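Local coordinates for protein beta-n-acetylhexosaminidase (Streptococcus pneumoniae, PDB 4AZI) that probably removes terminal beta-linked N-acetylglucosamine residues from glycans, as one of the tandem family 20 glycoside hydrolase modules of a pneumococcal exo-beta-D-N-acetylglucosaminidase, at residues E154-V159 and A207-T212; K165-F170 and A214-E219; G230-D235 and F241-L246. The protein carries 2 engineered substitutions. All blocks are in the same frame, centred on the assembly; numbering follows the deposited sequence. Where two conformers were deposited one is given.

Contact 1: residues E154-V159 and A207-T212. With BCN (bicine), chain J.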
loop_
_atom_site.group_PDB
_atom_site.type_symbol
_atom_site.label_atom_id
_atom_site.label_comp_id
_atom_site.label_asym_id
_atom_site.label_seq_id
_atom_site.Cartn_x
_atom_site.Cartn_y
_atom_site.Cartn_z
ATOM N N GLU A 154 -22.457 -15.428 -5.823
ATOM C CA GLU A 154 -23.103 -14.116 -5.929
ATOM C C GLU A 154 -22.258 -12.995 -5.321
ATOM O O GLU A 154 -22.095 -11.935 -5.929
ATOM C CB GLU A 154 -24.472 -14.161 -5.265
ATOM C CG GLU A 154 -25.264 -12.863 -5.327
ATOM C CD GLU A 154 -26.674 -13.050 -4.806
ATOM O OE1 GLU A 154 -26.839 -13.693 -3.747
ATOM O OE2 GLU A 154 -27.616 -12.568 -5.461
ATOM N N ALA A 155 -21.720 -13.242 -4.132
ATOM C CA ALA A 155 -20.852 -12.289 -3.456
ATOM C C ALA A 155 -19.511 -12.126 -4.182
ATOM O O ALA A 155 -19.042 -10.998 -4.386
ATOM C CB ALA A 155 -20.641 -12.694 -2.003
ATOM N N MET A 156 -18.915 -13.259 -4.553
ATOM C CA MET A 156 -17.658 -13.331 -5.306
ATOM C C MET A 156 -17.768 -12.654 -6.676
ATOM O O MET A 156 -16.871 -11.914 -7.082
ATOM C CB MET A 156 -17.244 -14.798 -5.506
ATOM C CG MET A 156 -16.941 -15.553 -4.220
ATOM S SD MET A 156 -15.207 -15.455 -3.751
ATOM C CE MET A 156 -14.559 -16.850 -4.669
ATOM N N ASN A 157 -18.871 -12.904 -7.383
ATOM C CA ASN A 157 -19.081 -12.261 -8.678
ATOM C C ASN A 157 -19.189 -10.759 -8.509
ATOM O O ASN A 157 -18.618 -9.998 -9.293
ATOM C CB ASN A 157 -20.291 -12.837 -9.415
ATOM C CG ASN A 157 -20.009 -14.204 -10.020
ATOM O OD1 ASN A 157 -18.861 -14.564 -10.242
ATOM N ND2 ASN A 157 -21.061 -14.963 -10.299
ATOM N N PHE A 158 -19.876 -10.334 -7.455
ATOM C CA PHE A 158 -20.003 -8.906 -7.180
ATOM C C PHE A 158 -18.671 -8.235 -6.851
ATOM O O PHE A 158 -18.316 -7.220 -7.455
ATOM C CB PHE A 158 -20.989 -8.630 -6.058
ATOM C CG PHE A 158 -21.260 -7.177 -5.870
ATOM C CD1 PHE A 158 -22.229 -6.542 -6.635
ATOM C CD2 PHE A 158 -20.514 -6.430 -4.964
ATOM C CE1 PHE A 158 -22.466 -5.190 -6.483
ATOM C CE2 PHE A 158 -20.745 -5.080 -4.808
ATOM C CZ PHE A 158 -21.724 -4.459 -5.570
ATOM N N VAL A 159 -17.953 -8.790 -5.882
ATOM C CA VAL A 159 -16.693 -8.201 -5.432
ATOM C C VAL A 159 -15.683 -8.094 -6.571
ATOM O O VAL A 159 -15.080 -7.044 -6.751
ATOM C CB VAL A 159 -16.119 -8.947 -4.215
ATOM C CG1 VAL A 159 -14.712 -8.475 -3.889
ATOM C CG2 VAL A 159 -17.027 -8.722 -3.013
ATOM N N ALA A 207 -6.933 -19.793 -3.752
ATOM C CA ALA A 207 -5.928 -19.605 -4.791
ATOM C C ALA A 207 -6.585 -19.220 -6.120
ATOM O O ALA A 207 -6.091 -18.354 -6.832
ATOM C CB ALA A 207 -5.079 -20.856 -4.948
ATOM N N GLU A 208 -7.717 -19.851 -6.419
ATOM C CA GLU A 208 -8.490 -19.563 -7.621
ATOM C C GLU A 208 -8.885 -18.083 -7.655
ATOM O O GLU A 208 -8.769 -17.433 -8.695
ATOM C CB GLU A 208 -9.720 -20.478 -7.672
ATOM C CG GLU A 208 -10.663 -20.230 -8.830
ATOM C CD GLU A 208 -12.054 -20.779 -8.581
ATOM O OE1 GLU A 208 -12.193 -21.788 -7.852
ATOM O OE2 GLU A 208 -13.018 -20.195 -9.115
ATOM N N TYR A 209 -9.310 -17.563 -6.504
ATOM C CA TYR A 209 -9.683 -16.149 -6.337
ATOM C C TYR A 209 -8.481 -15.187 -6.371
ATOM O O TYR A 209 -8.550 -14.098 -6.974
ATOM C CB TYR A 209 -10.449 -15.976 -5.024
ATOM C CG TYR A 209 -10.927 -14.570 -4.771
ATOM C CD1 TYR A 209 -12.043 -14.061 -5.437
ATOM C CD2 TYR A 209 -10.278 -13.751 -3.844
ATOM C CE1 TYR A 209 -12.487 -12.771 -5.192
ATOM C CE2 TYR A 209 -10.707 -12.457 -3.605
ATOM C CZ TYR A 209 -11.811 -11.972 -4.283
ATOM O OH TYR A 209 -12.241 -10.686 -4.042
ATOM N N ALA A 210 -7.391 -15.591 -5.715
ATOM C CA ALA A 210 -6.154 -14.811 -5.704
ATOM C C ALA A 210 -5.562 -14.704 -7.108
ATOM O O ALA A 210 -5.148 -13.622 -7.536
ATOM C CB ALA A 210 -5.148 -15.409 -4.733
ATOM N N ASN A 211 -5.558 -15.823 -7.829
ATOM C CA ASN A 211 -5.037 -15.868 -9.181
ATOM C C ASN A 211 -5.899 -15.032 -10.143
ATOM O O ASN A 211 -5.372 -14.321 -11.015
ATOM C CB ASN A 211 -4.914 -17.329 -9.655
ATOM C CG ASN A 211 -3.837 -18.112 -8.906
ATOM O OD1 ASN A 211 -2.958 -17.532 -8.263
ATOM N ND2 ASN A 211 -3.897 -19.452 -8.998
ATOM N N THR A 212 -7.217 -15.099 -9.960
ATOM C CA THR A 212 -8.148 -14.273 -10.722
ATOM C C THR A 212 -7.823 -12.773 -10.601
ATOM O O THR A 212 -7.682 -12.073 -11.623
ATOM C CB THR A 212 -9.613 -14.573 -10.327
ATOM O OG1 THR A 212 -9.925 -15.928 -10.697
ATOM C CG2 THR A 212 -10.569 -13.632 -11.027
HETATM N N1 BCN J . -8.658 -15.503 -15.687
HETATM C C1 BCN J . -8.883 -14.131 -16.218
HETATM C C2 BCN J . -9.503 -13.164 -15.194
HETATM O O21 BCN J . -10.556 -13.524 -14.618
HETATM O O22 BCN J . -8.915 -12.074 -15.027
HETATM C C3 BCN J . -8.333 -15.589 -14.241
HETATM C C4 BCN J . -8.149 -17.034 -13.758
HETATM O O4 BCN J . -6.877 -17.155 -13.110
HETATM C C5 BCN J . -7.802 -16.307 -16.606
HETATM C C6 BCN J . -6.307 -15.924 -16.581
HETATM O O6 BCN J . -5.985 -15.159 -17.746
#

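Contact 2: residues K165-F170 and A214-E219. With BCN (bicine), chain J.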
loop_
_atom_site.group_PDB
_atom_site.type_symbol
_atom_site.label_atom_id
_atom_site.label_comp_id
_atom_site.label_asym_id
_atom_site.label_seq_id
_atom_site.Cartn_x
_atom_site.Cartn_y
_atom_site.Cartn_z
ATOM N N LYS A 165 -13.765 -2.466 -11.541
ATOM C CA LYS A 165 -14.016 -1.036 -11.755
ATOM C C LYS A 165 -12.915 -0.168 -11.162
ATOM O O LYS A 165 -12.385 0.694 -11.858
ATOM C CB LYS A 165 -15.389 -0.598 -11.233
ATOM C CG LYS A 165 -16.557 -1.086 -12.074
ATOM C CD LYS A 165 -16.534 -0.547 -13.499
ATOM C CE LYS A 165 -17.605 -1.249 -14.321
ATOM N NZ LYS A 165 -17.653 -0.819 -15.748
ATOM N N TYR A 166 -12.553 -0.403 -9.896
ATOM C CA TYR A 166 -11.423 0.316 -9.292
ATOM C C TYR A 166 -10.149 0.150 -10.124
ATOM O O TYR A 166 -9.445 1.124 -10.376
ATOM C CB TYR A 166 -11.166 -0.116 -7.837
ATOM C CG TYR A 166 -12.199 0.357 -6.834
ATOM C CD1 TYR A 166 -12.390 1.719 -6.578
ATOM C CD2 TYR A 166 -12.972 -0.559 -6.119
ATOM C CE1 TYR A 166 -13.330 2.154 -5.655
ATOM C CE2 TYR A 166 -13.915 -0.135 -5.190
ATOM C CZ TYR A 166 -14.088 1.226 -4.964
ATOM O OH TYR A 166 -15.013 1.658 -4.044
ATOM N N MET A 167 -9.864 -1.078 -10.556
ATOM C CA MET A 167 -8.694 -1.335 -11.395
ATOM C C MET A 167 -8.786 -0.568 -12.729
ATOM O O MET A 167 -7.770 -0.072 -13.237
ATOM C CB MET A 167 -8.524 -2.833 -11.653
ATOM C CG MET A 167 -8.010 -3.655 -10.490
ATOM S SD MET A 167 -7.884 -5.369 -11.052
ATOM C CE MET A 167 -7.041 -6.161 -9.675
ATOM N N ASP A 168 -10.007 -0.458 -13.268
ATOM C CA ASP A 168 -10.281 0.351 -14.457
ATOM C C ASP A 168 -9.860 1.819 -14.264
ATOM O O ASP A 168 -9.212 2.398 -15.142
ATOM C CB ASP A 168 -11.753 0.200 -14.923
ATOM C CG ASP A 168 -12.058 -1.212 -15.480
ATOM O OD1 ASP A 168 -11.110 -1.908 -15.859
ATOM O OD2 ASP A 168 -13.237 -1.637 -15.544
ATOM N N PHE A 169 -10.187 2.405 -13.111
ATOM C CA PHE A 169 -9.776 3.793 -12.825
ATOM C C PHE A 169 -8.249 3.960 -12.689
ATOM O O PHE A 169 -7.684 4.911 -13.227
ATOM C CB PHE A 169 -10.512 4.347 -11.598
ATOM C CG PHE A 169 -9.912 5.613 -11.045
ATOM C CD1 PHE A 169 -10.247 6.855 -11.584
ATOM C CD2 PHE A 169 -9.007 5.565 -9.983
ATOM C CE1 PHE A 169 -9.692 8.021 -11.076
ATOM C CE2 PHE A 169 -8.444 6.732 -9.470
ATOM C CZ PHE A 169 -8.782 7.957 -10.026
ATOM N N PHE A 170 -7.591 3.032 -11.992
ATOM C CA PHE A 170 -6.140 3.104 -11.785
ATOM C C PHE A 170 -5.302 2.711 -13.004
ATOM O O PHE A 170 -4.160 3.150 -13.114
ATOM C CB PHE A 170 -5.701 2.295 -10.548
ATOM C CG PHE A 170 -6.203 2.859 -9.253
ATOM C CD1 PHE A 170 -5.782 4.104 -8.815
ATOM C CD2 PHE A 170 -7.110 2.144 -8.473
ATOM C CE1 PHE A 170 -6.254 4.633 -7.622
ATOM C CE2 PHE A 170 -7.590 2.667 -7.282
ATOM C CZ PHE A 170 -7.162 3.915 -6.855
ATOM N N ALA A 214 -5.045 -11.412 -9.699
ATOM C CA ALA A 214 -3.718 -11.203 -10.298
ATOM C C ALA A 214 -3.853 -11.059 -11.810
ATOM O O ALA A 214 -3.320 -10.113 -12.410
ATOM C CB ALA A 214 -2.779 -12.360 -9.945
ATOM N N ALA A 215 -4.593 -11.984 -12.421
ATOM C CA ALA A 215 -4.878 -11.935 -13.857
ATOM C C ALA A 215 -5.591 -10.641 -14.252
ATOM O O ALA A 215 -5.313 -10.053 -15.302
ATOM C CB ALA A 215 -5.712 -13.132 -14.263
ATOM N N MET A 216 -6.508 -10.204 -13.397
ATOM C CA MET A 216 -7.301 -9.031 -13.670
ATOM C C MET A 216 -6.397 -7.810 -13.701
ATOM O O MET A 216 -6.530 -6.948 -14.579
ATOM C CB MET A 216 -8.386 -8.880 -12.612
ATOM C CG MET A 216 -9.678 -9.611 -12.943
ATOM S SD MET A 216 -10.814 -9.712 -11.546
ATOM C CE MET A 216 -11.063 -7.980 -11.118
ATOM N N ALA A 217 -5.480 -7.766 -12.736
ATOM C CA ALA A 217 -4.503 -6.701 -12.609
ATOM C C ALA A 217 -3.682 -6.605 -13.881
ATOM O O ALA A 217 -3.559 -5.525 -14.450
ATOM C CB ALA A 217 -3.594 -6.950 -11.407
ATOM N N LYS A 218 -3.155 -7.747 -14.334
ATOM C CA LYS A 218 -2.270 -7.793 -15.491
ATOM C C LYS A 218 -2.938 -7.415 -16.810
ATOM O O LYS A 218 -2.308 -6.777 -17.661
ATOM C CB LYS A 218 -1.605 -9.179 -15.614
ATOM C CG LYS A 218 -0.513 -9.437 -14.573
ATOM C CD LYS A 218 0.163 -10.793 -14.746
ATOM C CE LYS A 218 -0.633 -11.938 -14.130
ATOM N NZ LYS A 218 0.084 -13.241 -14.302
ATOM N N GLU A 219 -4.201 -7.807 -16.983
ATOM C CA GLU A 219 -4.926 -7.534 -18.228
ATOM C C GLU A 219 -5.324 -6.063 -18.349
ATOM O O GLU A 219 -5.674 -5.592 -19.435
ATOM C CB GLU A 219 -6.141 -8.464 -18.400
ATOM C CG GLU A 219 -7.294 -8.193 -17.449
ATOM C CD GLU A 219 -8.543 -9.001 -17.767
ATOM O OE1 GLU A 219 -8.809 -9.252 -18.962
ATOM O OE2 GLU A 219 -9.266 -9.382 -16.818
HETATM N N1 BCN J . -8.658 -15.503 -15.687
HETATM C C1 BCN J . -8.883 -14.131 -16.218
HETATM C C2 BCN J . -9.503 -13.164 -15.194
HETATM O O21 BCN J . -10.556 -13.524 -14.618
HETATM O O22 BCN J . -8.915 -12.074 -15.027
HETATM C C3 BCN J . -8.333 -15.589 -14.241
HETATM C C4 BCN J . -8.149 -17.034 -13.758
HETATM O O4 BCN J . -6.877 -17.155 -13.110
HETATM C C5 BCN J . -7.802 -16.307 -16.606
HETATM C C6 BCN J . -6.307 -15.924 -16.581
HETATM O O6 BCN J . -5.985 -15.159 -17.746
#

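Contact 3: residues G230-D235 and F241-L246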
loop_
_atom_site.group_PDB
_atom_site.type_symbol
_atom_site.label_atom_id
_atom_site.label_comp_id
_atom_site.label_asym_id
_atom_site.label_seq_id
_atom_site.Cartn_x
_atom_site.Cartn_y
_atom_site.Cartn_z
ATOM N N GLY A 230 -1.297 -15.599 2.310
ATOM C CA GLY A 230 -2.060 -16.669 1.693
ATOM C C GLY A 230 -1.281 -17.495 0.701
ATOM O O GLY A 230 -1.802 -18.470 0.179
ATOM N N PHE A 231 -0.038 -17.108 0.425
ATOM C CA PHE A 231 0.740 -17.733 -0.646
ATOM C C PHE A 231 1.597 -18.898 -0.160
ATOM O O PHE A 231 2.471 -18.728 0.695
ATOM C CB PHE A 231 1.600 -16.687 -1.371
ATOM C CG PHE A 231 0.810 -15.748 -2.249
ATOM C CD1 PHE A 231 0.067 -14.707 -1.693
ATOM C CD2 PHE A 231 0.804 -15.909 -3.632
ATOM C CE1 PHE A 231 -0.667 -13.847 -2.502
ATOM C CE2 PHE A 231 0.081 -15.048 -4.447
ATOM C CZ PHE A 231 -0.659 -14.012 -3.883
ATOM N N TYR A 232 1.346 -20.071 -0.730
ATOM C CA TYR A 232 2.057 -21.297 -0.378
ATOM C C TYR A 232 2.149 -21.494 1.122
ATOM O O TYR A 232 3.235 -21.628 1.680
ATOM C CB TYR A 232 3.434 -21.323 -1.051
ATOM C CG TYR A 232 3.296 -21.435 -2.547
ATOM C CD1 TYR A 232 3.222 -22.681 -3.160
ATOM C CD2 TYR A 232 3.200 -20.298 -3.346
ATOM C CE1 TYR A 232 3.065 -22.791 -4.525
ATOM C CE2 TYR A 232 3.051 -20.400 -4.715
ATOM C CZ TYR A 232 2.987 -21.653 -5.296
ATOM O OH TYR A 232 2.832 -21.779 -6.645
ATOM N N TYR A 233 0.992 -21.490 1.776
ATOM C CA TYR A 233 0.932 -21.598 3.235
ATOM C C TYR A 233 1.690 -22.841 3.677
ATOM O O TYR A 233 1.607 -23.889 3.026
ATOM C CB TYR A 233 -0.523 -21.646 3.709
ATOM C CG TYR A 233 -0.694 -21.678 5.213
ATOM C CD1 TYR A 233 -0.485 -20.533 5.990
ATOM C CD2 TYR A 233 -1.085 -22.848 5.858
ATOM C CE1 TYR A 233 -0.661 -20.562 7.372
ATOM C CE2 TYR A 233 -1.257 -22.892 7.234
ATOM C CZ TYR A 233 -1.042 -21.751 7.987
ATOM O OH TYR A 233 -1.213 -21.805 9.348
ATOM N N GLU A 234 2.464 -22.686 4.750
ATOM C CA GLU A 234 3.270 -23.761 5.359
ATOM C C GLU A 234 4.257 -24.461 4.399
ATOM O O GLU A 234 4.525 -25.661 4.533
ATOM C CB GLU A 234 2.372 -24.764 6.116
ATOM C CG GLU A 234 2.942 -25.171 7.478
ATOM C CD GLU A 234 1.995 -26.016 8.316
ATOM O OE1 GLU A 234 0.758 -25.916 8.148
ATOM O OE2 GLU A 234 2.489 -26.786 9.160
ATOM N N ASP A 235 4.800 -23.686 3.454
ATOM C CA ASP A 235 5.778 -24.146 2.452
ATOM C C ASP A 235 5.309 -25.365 1.637
ATOM O O ASP A 235 6.122 -26.196 1.259
ATOM C CB ASP A 235 7.157 -24.456 3.086
ATOM C CG ASP A 235 7.755 -23.285 3.848
ATOM O OD1 ASP A 235 7.395 -22.111 3.574
ATOM O OD2 ASP A 235 8.617 -23.554 4.723
ATOM N N PHE A 241 0.064 -20.941 -7.091
ATOM C CA PHE A 241 -0.278 -19.514 -7.189
ATOM C C PHE A 241 0.410 -18.855 -8.382
ATOM O O PHE A 241 1.454 -19.335 -8.842
ATOM C CB PHE A 241 0.063 -18.773 -5.889
ATOM C CG PHE A 241 -0.833 -19.124 -4.728
ATOM C CD1 PHE A 241 -0.619 -20.286 -3.985
ATOM C CD2 PHE A 241 -1.891 -18.287 -4.366
ATOM C CE1 PHE A 241 -1.448 -20.609 -2.914
ATOM C CE2 PHE A 241 -2.716 -18.600 -3.288
ATOM C CZ PHE A 241 -2.499 -19.767 -2.563
ATOM N N ASP A 242 -0.203 -17.776 -8.880
ATOM C CA ASP A 242 0.326 -16.922 -9.960
ATOM C C ASP A 242 1.731 -16.442 -9.579
ATOM O O ASP A 242 1.924 -15.852 -8.517
ATOM C CB ASP A 242 -0.631 -15.730 -10.163
ATOM C CG ASP A 242 -0.258 -14.833 -11.353
ATOM O OD1 ASP A 242 0.914 -14.453 -11.486
ATOM O OD2 ASP A 242 -1.154 -14.466 -12.144
ATOM N N LYS A 243 2.721 -16.703 -10.426
ATOM C CA LYS A 243 4.099 -16.337 -10.064
ATOM C C LYS A 243 4.442 -14.851 -10.299
ATOM O O LYS A 243 5.485 -14.389 -9.857
ATOM C CB LYS A 243 5.123 -17.241 -10.753
ATOM C CG LYS A 243 4.922 -18.739 -10.535
ATOM C CD LYS A 243 4.857 -19.126 -9.063
ATOM C CE LYS A 243 4.659 -20.621 -8.908
ATOM N NZ LYS A 243 3.387 -21.103 -9.530
ATOM N N ASP A 244 3.565 -14.112 -10.973
ATOM C CA ASP A 244 3.833 -12.695 -11.310
ATOM C C ASP A 244 3.532 -11.679 -10.217
ATOM O O ASP A 244 3.843 -10.509 -10.380
ATOM C CB ASP A 244 3.058 -12.269 -12.561
ATOM C CG ASP A 244 3.472 -13.025 -13.797
ATOM O OD1 ASP A 244 4.650 -13.413 -13.908
ATOM O OD2 ASP A 244 2.603 -13.216 -14.665
ATOM N N VAL A 245 2.908 -12.116 -9.129
ATOM C CA VAL A 245 2.525 -11.209 -8.035
ATOM C C VAL A 245 3.752 -10.664 -7.298
ATOM O O VAL A 245 4.627 -11.427 -6.925
ATOM C CB VAL A 245 1.562 -11.909 -7.040
ATOM C CG1 VAL A 245 1.272 -11.018 -5.831
ATOM C CG2 VAL A 245 0.263 -12.323 -7.749
ATOM N N LEU A 246 3.809 -9.344 -7.105
ATOM C CA LEU A 246 4.792 -8.727 -6.218
ATOM C C LEU A 246 4.348 -8.962 -4.774
ATOM O O LEU A 246 3.251 -8.584 -4.404
ATOM C CB LEU A 246 4.922 -7.232 -6.507
ATOM C CG LEU A 246 5.861 -6.424 -5.602
ATOM C CD1 LEU A 246 7.327 -6.832 -5.760
ATOM C CD2 LEU A 246 5.686 -4.939 -5.856
#

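Contact 1: residues E154-V159 and A207-T212
Met156 reaches across to Tyr209 with the end of its side chain, and the two side chains meet at a slant. Its sulfur SD lies 4.5 Å from the centroid of the Tyr209 ring, 37° off the ring normal, an oblique Met-aromatic contact. The methyl CE follows along the same flank of the ring, 3.8 Å from Tyr209 CD1. Bends at both chi2 and chi3 fold the methionine side chain so that sulfur and methyl both lie against the ring. The tyrosine, with CG trans to its backbone N (chi1 -178°), extends from helix 203-219 toward helix 153-170; the two are neighbouring helices on the outside of the eight-stranded TIM barrel of the family 20 catalytic domain. Farther along the ring, Val159 stands roughly perpendicular to the tyrosine, and its CG1 branch approaches Tyr209 OH to 3.3 Å. The hydroxyl of this buried tyrosine is hydrogen-bonded to Ser117 OG, while Met148 of strand 147-148 touches Met156, Val159 and Tyr209 alike. Nearly one turn on from Tyr209, Thr212 turns OG1 back to Glu208 O (2.8 Å), which also accepts from Thr212 N on the opposite face of the carbonyl plane. Thr212 CG2 lies 3.6 Å from the carboxylate atom O21 of the bound bicine.

Contact 2: residues K165-F170 and A214-E219
Two helices of the TIM-barrel shell, 153-170 and 203-219, pack here through their C-terminal parts, next to the site where a bicine molecule is bound. The backbones come nearest at Met167 and Ala217, whose CA atoms are 6.9 Å apart, and Met167 spans the gap. Its chain is extended beyond CG (chi2 -179°, chi3 172°), which carries the thioether straight onto the surface of the opposite helix. There SD sits 3.8 Å from Ala217 N and 3.9 Å from Met216 CB, and the methyl CE continues past them to Ala217 CB, also at 3.9 Å. The same methyl lies against the Ala217 backbone, at N and CA. Met216 crosses Met167 at about a right angle, its own methyl CE curling back to 4.1 Å from Met167 SD. The contact is van der Waals packing, with no hydrogen bond between the segments; Phe177 of strand 176-180 also touches Met167, and Pro224 of strand 223-227 touches Ala217, so the pair also packs on these two barrel strands. Met216 also borders the bicine: its CG comes within 3.3 Å of bicine O22, while Ala215 CB lies 3.5 Å from the same carboxylate oxygen.

Contact 3: residues G230-D235 and F241-L246
The ring of Phe241 fills a hollow formed by Gly230, Phe231 and Tyr232, joining the two ends of the loop that links barrel strands 223-227 and 246-249 of the TIM barrel. The floor of the hollow is backbone: Phe231 CA stands over the centre of the Phe241 ring in a CH-pi contact, 4.2 Å from the centroid and only 8° off the normal. Aromatic rings form its sides. Phe231 leans against Phe241 at an interplanar angle of 42°, with its CD2 3.7 Å from Phe241 CD2, and Tyr232 presents one face to Phe241 CD1 while its CE2 touches Phe241 CB at 3.6 Å. The three rings make an aromatic cluster in which both outer rings lie oblique to the central one. At the far end of the Phe241 ring, CZ abuts Gly230 O at 3.1 Å; that carbonyl has a hydrogen-bond partner in Tyr203 OH. Phe206 and Ala207 of helix 203-219 also touch Phe241, while the CG1 branch of Val245 extends the apolar surface beside Phe231. At the polar end of the Tyr232 ring, Lys243 folds back through bends at chi2 (-55°) and chi4, placing NZ 2.7 Å from Phe241 O and in a weak bond to Tyr232 OH. The same hydroxyl receives an almost perfectly straight hydrogen bond from Phe241 N, 2.9 Å long.

How the contacts relate
Contacts 1 and 2 join the same two helices, 153-170 and 203-219, at successive levels, whereas contact 3 closes part of the loop following strand 223-227. The touching groups are largely buried in all three. Contact 1 combines sulfur with an aromatic ring, contact 2 is methionine packing against a helix surface, and contact 3 adds hydrogen bonds to an aromatic cluster that buries more surface than either helix contact. Helix 203-219 connects them: Asn211 OD1 accepts a hydrogen bond from Asp242 N, and Lys218 forms salt bridges with Asp242 and Asp244. Bicine touches both contacts 1 and 2, but lies about 10 Å, nearest atoms, from the Phe241 side chain of contact 3.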